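Local coordinates for protein cytochrome c (Pseudomonas aeruginosa, PDB 6RTE) that oxidises dihydro-heme d1 in the biosynthesis of heme d1 and joins a c-type cytochrome domain to an eight-bladed beta-propeller, at residues W201-D206 and L210-E215; W233-N238 and F282-K287; N243-D248 and L252-V257. One frame throughout, in Å; residues are numbered along the deposited sequence. Where two conformers were deposited one is given.

Contact 1: W201-D206 and L210-E215; sequences WVTLYD and LKVVAE
Tyr205 lays its ring along the backbone of Leu210 and Lys211. With CG anti to the backbone N (chi1 -172°), the ring heads for the turn end of the hairpin. From CB the chain leads to CG, which comes near Lys211 O. Tyr205 CD1 lies 3.5 Å from that Lys211 O, which sits over one ring face, and is also within apolar reach of Val212 CG2. Further out, CE1 passes the backbone N and C of Lys211, and CZ packs 3.6 Å from Leu210 C. The hydroxyl OH ends 3.2 Å from Leu210 CA and close to its CB. A water in the ring plane, 2.7 Å from Tyr205 OH, donates to Leu210 O and ties the ring's end to the turn; Phe174 stacks on the same ring.

On the same side of the sheet, Thr203 and Glu215 run alongside each other. Thr203 OG1 donates to the anti lone pair of Glu215 OE2 at 2.7 Å, while Arg177 makes a salt bridge to that oxygen. The reverse side holds Leu204, whose CD2 lies 3.8 Å from Val213 CG1. Near the turn, Asp206 pairs with Arg191. Leu210 and Lys211 both face Asp206 in a G1 beta bulge, and Val213 and Ala214 both face Leu204 in a classic bulge: a twice-bulged antiparallel hairpin at the outer side of a propeller blade.

Contact 2: W233-N238 and F282-K287; sequences WVLVGN and FVVALK
Trp233 O is the polar atom that comes nearest to the other segment, lying in the plane of the Phe282 ring at its edge, 3.8 Å from Phe282 CZ. No hydrogen bond crosses here, so the contact rests on carbon surfaces. Leu235 supplies the main one. Its CB stands almost exactly above the ring centre of Phe282, 3.8 Å from the centroid and 9° off the normal, a CH-pi contact. The leucine and phenylalanine side chains overlap while running in opposite senses, which brings Leu235 CD2 back to 3.7 Å from Phe282 CB. The same methyl reaches Val284 CG2 at 4.0 Å. Phe282 turns its CG anti to the carbonyl carbon (chi1 -69°), carrying CE2 to 4.0 Å from Trp233 CB; the indole of Trp233 packs on Lys301 and Pro302 instead.

The strands run almost parallel, 4° apart, yet their axes stay 9.3 Å from one another: this is face-to-face packing of two sheets, not pairing within one. Strand 233-238 belongs to the blade spanning 221-259 and strand 281-286 to the next, 270-309. Leu244 of strand 243-248 adds to the interface against Leu235 and Val284; from strand 270-276, Val273 backs Leu235, Val270 Val284 and Thr275 Phe282.

Contact 3: N243-D248 and L252-V257; sequences NLVLLD and LSLVQV
Leu246 O accepts two backbone amides at once, from Val255 N at 2.8 Å and from Gln256 N at 3.3 Å. Both residues face Leu246, which makes a classic beta bulge: Val255 has a helix-like psi (-52°) and one extra residue is fitted into the strand. The return bond, Leu246 N to Gln256 O, is straighter, at 167°. At the bulge the two methyls of Val255 have different partners. CG1 lies anti to the backbone N (chi1 -178°), which sets it 3.7 Å from Leu246 CD2, the two side chains crossing obliquely, whereas CG2, beside the N, reaches Asp248 N at 3.5 Å.

These strands are the outer pair of a four-stranded antiparallel propeller blade, joined by a tight hairpin, with strand 233-238 on the inner side of 243-248. Helix 120-126 covers the surface bearing Val245, Leu254 and Val257. There Leu254 CD1 meets Val245 CG1 at 3.8 Å, the side chains crossing at about a right angle.

Nearer the turn, Asp248 N donates to Ser253 O, and Leu252 N to Asp248 O at 2.8 Å. Ser253 O also receives a CA-H contact from Leu247 CA at 3.2 Å. Leu252, whose backbone is in the left-handed region, packs CD2 on Leu247 CD1; its carbonyl O is buried with no polar partner. The carboxylate of Asp248 has its partners outside the two strands: OD1 is held by the backbone N of Arg250 and OD2 by a bound butanediol probably left from crystallisation, while Ser253 OG bonds to Asp251.

Three successive sheets of the propeller are involved. Contact 1, the outer hairpin of one blade, comes first in the chain; strand 233-238 follows, then both strands of contact 3, the corresponding hairpin of the next blade, and only then strand 281-286 of the third, which completes contact 2. Contacts 2 and 3 are closest, with centres about 11 Å apart, because strands 233-238 and 243-248 are neighbours in one sheet, probably hydrogen-bonded between Val234 O and Leu247 N and between the Asn238 and Asn243 side chains. Contact 1 lies about 16 Å from contact 3, centre to centre, where Leu252 inserts CD1 against Ala214 O and Leu204 N. Together they illustrate how a propeller combines pairing within blades and apolar packing between them.

Contact 1: W201-D206 and L210-E215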
loop_
_atom_site.group_PDB
_atom_site.type_symbol
_atom_site.label_atom_id
_atom_site.label_comp_id
_atom_site.label_asym_id
_atom_site.label_seq_id
_atom_site.Cartn_x
_atom_site.Cartn_y
_atom_site.Cartn_z
ATOM N N TRP A 201 -8.071 -10.134 1.674
ATOM C CA TRP A 201 -7.801 -10.716 2.981
ATOM C C TRP A 201 -7.090 -9.713 3.882
ATOM O O TRP A 201 -6.171 -9.009 3.453
ATOM C CB TRP A 201 -6.965 -11.983 2.849
ATOM C CG TRP A 201 -7.751 -13.125 2.305
ATOM C CD1 TRP A 201 -7.845 -13.508 0.990
ATOM C CD2 TRP A 201 -8.580 -14.023 3.042
ATOM N NE1 TRP A 201 -8.679 -14.594 0.874
ATOM C CE2 TRP A 201 -9.145 -14.929 2.114
ATOM C CE3 TRP A 201 -8.905 -14.155 4.389
ATOM C CZ2 TRP A 201 -10.003 -15.948 2.500
ATOM C CZ3 TRP A 201 -9.763 -15.167 4.769
ATOM C CH2 TRP A 201 -10.297 -16.051 3.831
ATOM N N VAL A 202 -7.535 -9.645 5.130
ATOM C CA VAL A 202 -6.910 -8.803 6.146
ATOM C C VAL A 202 -6.317 -9.724 7.205
ATOM O O VAL A 202 -6.998 -10.648 7.676
ATOM C CB VAL A 202 -7.915 -7.825 6.775
ATOM C CG1 VAL A 202 -7.225 -6.961 7.826
ATOM C CG2 VAL A 202 -8.571 -6.959 5.707
ATOM N N THR A 203 -5.064 -9.461 7.588
ATOM C CA THR A 203 -4.333 -10.278 8.549
ATOM C C THR A 203 -3.896 -9.405 9.721
ATOM O O THR A 203 -3.332 -8.326 9.522
ATOM C CB THR A 203 -3.101 -10.940 7.897
ATOM O OG1 THR A 203 -3.504 -11.702 6.749
ATOM C CG2 THR A 203 -2.365 -11.869 8.881
ATOM N N LEU A 204 -4.165 -9.873 10.939
ATOM C CA LEU A 204 -3.699 -9.237 12.168
ATOM C C LEU A 204 -2.578 -10.080 12.755
ATOM O O LEU A 204 -2.763 -11.273 13.010
ATOM C CB LEU A 204 -4.846 -9.087 13.166
ATOM C CG LEU A 204 -4.495 -8.605 14.580
ATOM C CD1 LEU A 204 -3.705 -7.303 14.555
ATOM C CD2 LEU A 204 -5.781 -8.462 15.393
ATOM N N TYR A 205 -1.419 -9.456 12.985
ATOM C CA TYR A 205 -0.225 -10.138 13.463
ATOM C C TYR A 205 0.252 -9.474 14.742
ATOM O O TYR A 205 0.376 -8.248 14.798
ATOM C CB TYR A 205 0.876 -10.096 12.399
ATOM C CG TYR A 205 2.090 -10.937 12.704
ATOM C CD1 TYR A 205 2.111 -12.288 12.395
ATOM C CD2 TYR A 205 3.224 -10.374 13.271
ATOM C CE1 TYR A 205 3.229 -13.064 12.653
ATOM C CE2 TYR A 205 4.349 -11.150 13.538
ATOM C CZ TYR A 205 4.337 -12.488 13.223
ATOM O OH TYR A 205 5.429 -13.257 13.469
ATOM N N ASP A 206 0.529 -10.285 15.759
ATOM C CA ASP A 206 0.992 -9.818 17.059
ATOM C C ASP A 206 2.514 -9.885 17.081
ATOM O O ASP A 206 3.092 -10.972 17.157
ATOM C CB ASP A 206 0.391 -10.670 18.171
ATOM C CG ASP A 206 0.886 -10.266 19.558
ATOM O OD1 ASP A 206 1.632 -9.270 19.682
ATOM O OD2 ASP A 206 0.522 -10.967 20.520
ATOM N N LEU A 210 4.815 -12.987 17.950
ATOM C CA LEU A 210 5.176 -13.491 16.630
ATOM C C LEU A 210 4.158 -14.525 16.151
ATOM O O LEU A 210 4.495 -15.641 15.754
ATOM C CB LEU A 210 6.602 -14.053 16.635
ATOM C CG LEU A 210 7.653 -13.027 17.100
ATOM C CD1 LEU A 210 9.032 -13.667 17.251
ATOM C CD2 LEU A 210 7.726 -11.826 16.148
ATOM N N LYS A 211 2.888 -14.128 16.183
ATOM C CA LYS A 211 1.791 -15.023 15.833
ATOM C C LYS A 211 0.714 -14.284 15.064
ATOM O O LYS A 211 0.431 -13.111 15.343
ATOM C CB LYS A 211 1.168 -15.644 17.094
ATOM C CG LYS A 211 2.003 -16.767 17.705
ATOM C CD LYS A 211 1.424 -17.205 19.033
ATOM C CE LYS A 211 2.263 -18.321 19.649
ATOM N NZ LYS A 211 2.372 -19.463 18.707
ATOM N N VAL A 212 0.117 -14.973 14.087
ATOM C CA VAL A 212 -1.109 -14.501 13.473
ATOM C C VAL A 212 -2.231 -14.590 14.499
ATOM O O VAL A 212 -2.475 -15.653 15.079
ATOM C CB VAL A 212 -1.443 -15.325 12.214
ATOM C CG1 VAL A 212 -2.769 -14.898 11.637
ATOM C CG2 VAL A 212 -0.338 -15.202 11.165
ATOM N N VAL A 213 -2.917 -13.473 14.719
ATOM C CA VAL A 213 -4.028 -13.407 15.670
ATOM C C VAL A 213 -5.345 -13.763 14.990
ATOM O O VAL A 213 -6.124 -14.583 15.493
ATOM C CB VAL A 213 -4.096 -11.991 16.284
ATOM C CG1 VAL A 213 -5.398 -11.796 17.074
ATOM C CG2 VAL A 213 -2.870 -11.729 17.159
ATOM N N ALA A 214 -5.614 -13.130 13.855
ATOM C CA ALA A 214 -6.873 -13.326 13.159
ATOM C C ALA A 214 -6.694 -12.969 11.692
ATOM O O ALA A 214 -5.761 -12.250 11.315
ATOM C CB ALA A 214 -7.988 -12.476 13.782
ATOM N N GLU A 215 -7.615 -13.474 10.873
ATOM C CA GLU A 215 -7.720 -13.080 9.482
ATOM C C GLU A 215 -9.192 -13.062 9.092
ATOM O O GLU A 215 -10.007 -13.820 9.627
ATOM C CB GLU A 215 -6.970 -14.026 8.535
ATOM C CG GLU A 215 -5.480 -14.184 8.840
ATOM C CD GLU A 215 -4.767 -14.949 7.734
ATOM O OE1 GLU A 215 -4.821 -16.202 7.753
ATOM O OE2 GLU A 215 -4.187 -14.294 6.833
HETATM O O HOH W 1 5.437 -15.902 12.898
#

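Contact 2: W233-N238 and F282-K287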
loop_
_atom_site.group_PDB
_atom_site.type_symbol
_atom_site.label_atom_id
_atom_site.label_comp_id
_atom_site.label_asym_id
_atom_site.label_seq_id
_atom_site.Cartn_x
_atom_site.Cartn_y
_atom_site.Cartn_z
ATOM N N TRP A 233 -10.398 0.504 15.571
ATOM C CA TRP A 233 -11.065 0.201 14.312
ATOM C C TRP A 233 -10.079 -0.006 13.176
ATOM O O TRP A 233 -9.086 0.710 13.061
ATOM C CB TRP A 233 -12.027 1.340 13.910
ATOM C CG TRP A 233 -12.890 1.851 15.033
ATOM C CD1 TRP A 233 -12.837 3.081 15.613
ATOM C CD2 TRP A 233 -13.918 1.132 15.706
ATOM N NE1 TRP A 233 -13.777 3.173 16.608
ATOM C CE2 TRP A 233 -14.452 1.986 16.685
ATOM C CE3 TRP A 233 -14.443 -0.155 15.574
ATOM C CZ2 TRP A 233 -15.474 1.594 17.540
ATOM C CZ3 TRP A 233 -15.455 -0.544 16.416
ATOM C CH2 TRP A 233 -15.962 0.324 17.390
ATOM N N VAL A 234 -10.389 -0.981 12.317
ATOM C CA VAL A 234 -9.777 -1.125 11.005
ATOM C C VAL A 234 -10.828 -0.777 9.953
ATOM O O VAL A 234 -11.934 -1.344 9.954
ATOM C CB VAL A 234 -9.246 -2.553 10.777
ATOM C CG1 VAL A 234 -8.688 -2.703 9.376
ATOM C CG2 VAL A 234 -8.194 -2.909 11.822
ATOM N N LEU A 235 -10.485 0.127 9.051
ATOM C CA LEU A 235 -11.349 0.481 7.925
ATOM C C LEU A 235 -10.674 0.015 6.641
ATOM O O LEU A 235 -9.536 0.406 6.358
ATOM C CB LEU A 235 -11.634 1.984 7.882
ATOM C CG LEU A 235 -12.694 2.384 6.842
ATOM C CD1 LEU A 235 -14.047 1.848 7.255
ATOM C CD2 LEU A 235 -12.732 3.908 6.634
ATOM N N VAL A 236 -11.378 -0.815 5.870
ATOM C CA VAL A 236 -10.847 -1.415 4.649
ATOM C C VAL A 236 -11.528 -0.767 3.449
ATOM O O VAL A 236 -12.765 -0.710 3.389
ATOM C CB VAL A 236 -11.073 -2.942 4.610
ATOM C CG1 VAL A 236 -10.401 -3.542 3.396
ATOM C CG2 VAL A 236 -10.585 -3.612 5.884
ATOM N N GLY A 237 -10.721 -0.295 2.502
ATOM C CA GLY A 237 -11.225 0.311 1.281
ATOM C C GLY A 237 -11.164 -0.660 0.123
ATOM O O GLY A 237 -10.079 -1.067 -0.302
ATOM N N ASN A 238 -12.340 -1.006 -0.411
ATOM C CA ASN A 238 -12.466 -2.028 -1.438
ATOM C C ASN A 238 -12.785 -1.419 -2.799
ATOM O O ASN A 238 -13.557 -0.453 -2.906
ATOM C CB ASN A 238 -13.560 -3.040 -1.076
ATOM C CG ASN A 238 -13.156 -3.984 0.040
ATOM O OD1 ASN A 238 -11.982 -4.317 0.198
ATOM N ND2 ASN A 238 -14.136 -4.433 0.821
ATOM N N PHE A 282 -11.375 8.814 9.959
ATOM C CA PHE A 282 -10.908 8.271 8.696
ATOM C C PHE A 282 -11.287 9.232 7.572
ATOM O O PHE A 282 -12.351 9.865 7.609
ATOM C CB PHE A 282 -11.522 6.897 8.422
ATOM C CG PHE A 282 -11.035 5.807 9.343
ATOM C CD1 PHE A 282 -9.710 5.399 9.324
ATOM C CD2 PHE A 282 -11.917 5.156 10.190
ATOM C CE1 PHE A 282 -9.271 4.373 10.148
ATOM C CE2 PHE A 282 -11.482 4.122 11.021
ATOM C CZ PHE A 282 -10.159 3.736 10.995
ATOM N N VAL A 283 -10.414 9.329 6.567
ATOM C CA VAL A 283 -10.674 10.099 5.356
ATOM C C VAL A 283 -10.620 9.123 4.183
ATOM O O VAL A 283 -9.692 8.311 4.095
ATOM C CB VAL A 283 -9.658 11.239 5.174
ATOM C CG1 VAL A 283 -9.885 11.942 3.850
ATOM C CG2 VAL A 283 -9.729 12.248 6.340
ATOM N N VAL A 284 -11.619 9.194 3.303
ATOM C CA VAL A 284 -11.816 8.207 2.250
ATOM C C VAL A 284 -11.820 8.906 0.895
ATOM O O VAL A 284 -12.585 9.860 0.678
ATOM C CB VAL A 284 -13.126 7.419 2.456
ATOM C CG1 VAL A 284 -13.317 6.378 1.350
ATOM C CG2 VAL A 284 -13.129 6.755 3.839
ATOM N N ALA A 285 -10.986 8.411 -0.018
ATOM C CA ALA A 285 -10.959 8.854 -1.405
ATOM C C ALA A 285 -11.822 7.924 -2.247
ATOM O O ALA A 285 -11.637 6.703 -2.204
ATOM C CB ALA A 285 -9.536 8.864 -1.950
ATOM N N LEU A 286 -12.757 8.500 -2.996
ATOM C CA LEU A 286 -13.686 7.742 -3.832
ATOM C C LEU A 286 -13.330 7.876 -5.310
ATOM O O LEU A 286 -13.158 8.983 -5.829
ATOM C CB LEU A 286 -15.127 8.207 -3.602
ATOM C CG LEU A 286 -15.628 7.932 -2.190
ATOM C CD1 LEU A 286 -17.001 8.541 -1.984
ATOM C CD2 LEU A 286 -15.655 6.415 -1.883
ATOM N N LYS A 287 -13.277 6.734 -5.993
ATOM C CA LYS A 287 -12.766 6.678 -7.357
ATOM C C LYS A 287 -13.727 7.302 -8.364
ATOM O O LYS A 287 -13.290 7.973 -9.306
ATOM C CB LYS A 287 -12.498 5.209 -7.713
ATOM C CG LYS A 287 -11.635 4.967 -8.904
ATOM C CD LYS A 287 -10.225 5.431 -8.653
ATOM C CE LYS A 287 -9.395 5.247 -9.903
ATOM N NZ LYS A 287 -8.271 6.211 -9.933
#

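Contact 3: N243-D248 and L252-V257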
loop_
_atom_site.group_PDB
_atom_site.type_symbol
_atom_site.label_atom_id
_atom_site.label_comp_id
_atom_site.label_asym_id
_atom_site.label_seq_id
_atom_site.Cartn_x
_atom_site.Cartn_y
_atom_site.Cartn_z
ATOM N N ASN A 243 -17.124 -0.602 -1.559
ATOM C CA ASN A 243 -17.589 -0.366 -0.197
ATOM C C ASN A 243 -16.403 -0.127 0.726
ATOM O O ASN A 243 -15.240 -0.234 0.328
ATOM C CB ASN A 243 -18.457 -1.527 0.306
ATOM C CG ASN A 243 -17.690 -2.849 0.453
ATOM O OD1 ASN A 243 -16.459 -2.884 0.523
ATOM N ND2 ASN A 243 -18.441 -3.955 0.506
ATOM N N LEU A 244 -16.735 0.288 1.941
ATOM C CA LEU A 244 -15.833 0.282 3.081
ATOM C C LEU A 244 -16.276 -0.825 4.019
ATOM O O LEU A 244 -17.479 -1.048 4.212
ATOM C CB LEU A 244 -15.858 1.619 3.831
ATOM C CG LEU A 244 -15.446 2.868 3.038
ATOM C CD1 LEU A 244 -16.011 4.109 3.715
ATOM C CD2 LEU A 244 -13.930 2.959 2.929
ATOM N N VAL A 245 -15.314 -1.524 4.616
ATOM C CA VAL A 245 -15.624 -2.551 5.605
ATOM C C VAL A 245 -14.945 -2.153 6.912
ATOM O O VAL A 245 -13.723 -1.957 6.958
ATOM C CB VAL A 245 -15.194 -3.946 5.130
ATOM C CG1 VAL A 245 -15.329 -4.969 6.228
ATOM C CG2 VAL A 245 -16.040 -4.370 3.901
ATOM N N LEU A 246 -15.753 -2.001 7.958
ATOM C CA LEU A 246 -15.306 -1.601 9.279
ATOM C C LEU A 246 -15.172 -2.851 10.150
ATOM O O LEU A 246 -16.140 -3.602 10.317
ATOM C CB LEU A 246 -16.295 -0.622 9.903
ATOM C CG LEU A 246 -15.969 -0.115 11.314
ATOM C CD1 LEU A 246 -14.671 0.670 11.302
ATOM C CD2 LEU A 246 -17.105 0.734 11.850
ATOM N N LEU A 247 -13.982 -3.056 10.704
ATOM C CA LEU A 247 -13.664 -4.218 11.516
ATOM C C LEU A 247 -13.224 -3.759 12.910
ATOM O O LEU A 247 -12.700 -2.655 13.078
ATOM C CB LEU A 247 -12.543 -5.054 10.879
ATOM C CG LEU A 247 -12.697 -5.509 9.425
ATOM C CD1 LEU A 247 -11.385 -6.120 8.896
ATOM C CD2 LEU A 247 -13.825 -6.518 9.292
ATOM N N ASP A 248 -13.460 -4.618 13.901
ATOM C CA ASP A 248 -12.884 -4.445 15.227
ATOM C C ASP A 248 -11.397 -4.803 15.162
ATOM O O ASP A 248 -11.031 -5.914 14.758
ATOM C CB ASP A 248 -13.627 -5.319 16.237
ATOM C CG ASP A 248 -13.196 -5.069 17.686
ATOM O OD1 ASP A 248 -11.976 -4.954 17.948
ATOM O OD2 ASP A 248 -14.080 -4.994 18.568
ATOM N N LEU A 252 -10.543 -8.614 14.232
ATOM C CA LEU A 252 -10.986 -8.508 12.834
ATOM C C LEU A 252 -12.426 -8.982 12.632
ATOM O O LEU A 252 -12.799 -9.388 11.525
ATOM C CB LEU A 252 -10.033 -9.261 11.889
ATOM C CG LEU A 252 -8.594 -8.737 11.902
ATOM C CD1 LEU A 252 -7.751 -9.481 10.839
ATOM C CD2 LEU A 252 -8.536 -7.240 11.685
ATOM N N SER A 253 -13.252 -8.898 13.677
ATOM C CA SER A 253 -14.670 -9.194 13.538
ATOM C C SER A 253 -15.367 -8.055 12.790
ATOM O O SER A 253 -14.921 -6.897 12.802
ATOM C CB SER A 253 -15.316 -9.431 14.915
ATOM O OG SER A 253 -15.242 -8.276 15.748
ATOM N N LEU A 254 -16.446 -8.397 12.095
ATOM C CA LEU A 254 -17.151 -7.405 11.284
ATOM C C LEU A 254 -17.996 -6.485 12.159
ATOM O O LEU A 254 -18.812 -6.945 12.967
ATOM C CB LEU A 254 -18.053 -8.089 10.261
ATOM C CG LEU A 254 -18.890 -7.115 9.420
ATOM C CD1 LEU A 254 -18.013 -6.144 8.657
ATOM C CD2 LEU A 254 -19.796 -7.891 8.462
ATOM N N VAL A 255 -17.820 -5.182 11.983
ATOM C CA VAL A 255 -18.689 -4.199 12.591
ATOM C C VAL A 255 -19.782 -3.738 11.620
ATOM O O VAL A 255 -20.964 -3.759 11.953
ATOM C CB VAL A 255 -17.860 -3.008 13.122
ATOM C CG1 VAL A 255 -18.763 -1.988 13.803
ATOM C CG2 VAL A 255 -16.783 -3.518 14.092
ATOM N N GLN A 256 -19.411 -3.310 10.416
ATOM C CA GLN A 256 -20.428 -2.821 9.487
ATOM C C GLN A 256 -19.846 -2.682 8.085
ATOM O O GLN A 256 -18.704 -2.249 7.917
ATOM C CB GLN A 256 -20.997 -1.474 9.966
ATOM C CG GLN A 256 -22.392 -1.151 9.436
ATOM C CD GLN A 256 -23.019 0.056 10.127
ATOM O OE1 GLN A 256 -22.960 0.191 11.353
ATOM N NE2 GLN A 256 -23.629 0.935 9.339
ATOM N N VAL A 257 -20.653 -3.053 7.093
ATOM C CA VAL A 257 -20.334 -2.867 5.677
ATOM C C VAL A 257 -20.959 -1.544 5.249
ATOM O O VAL A 257 -22.177 -1.354 5.386
ATOM C CB VAL A 257 -20.878 -4.023 4.821
ATOM C CG1 VAL A 257 -20.631 -3.763 3.333
ATOM C CG2 VAL A 257 -20.265 -5.350 5.249
#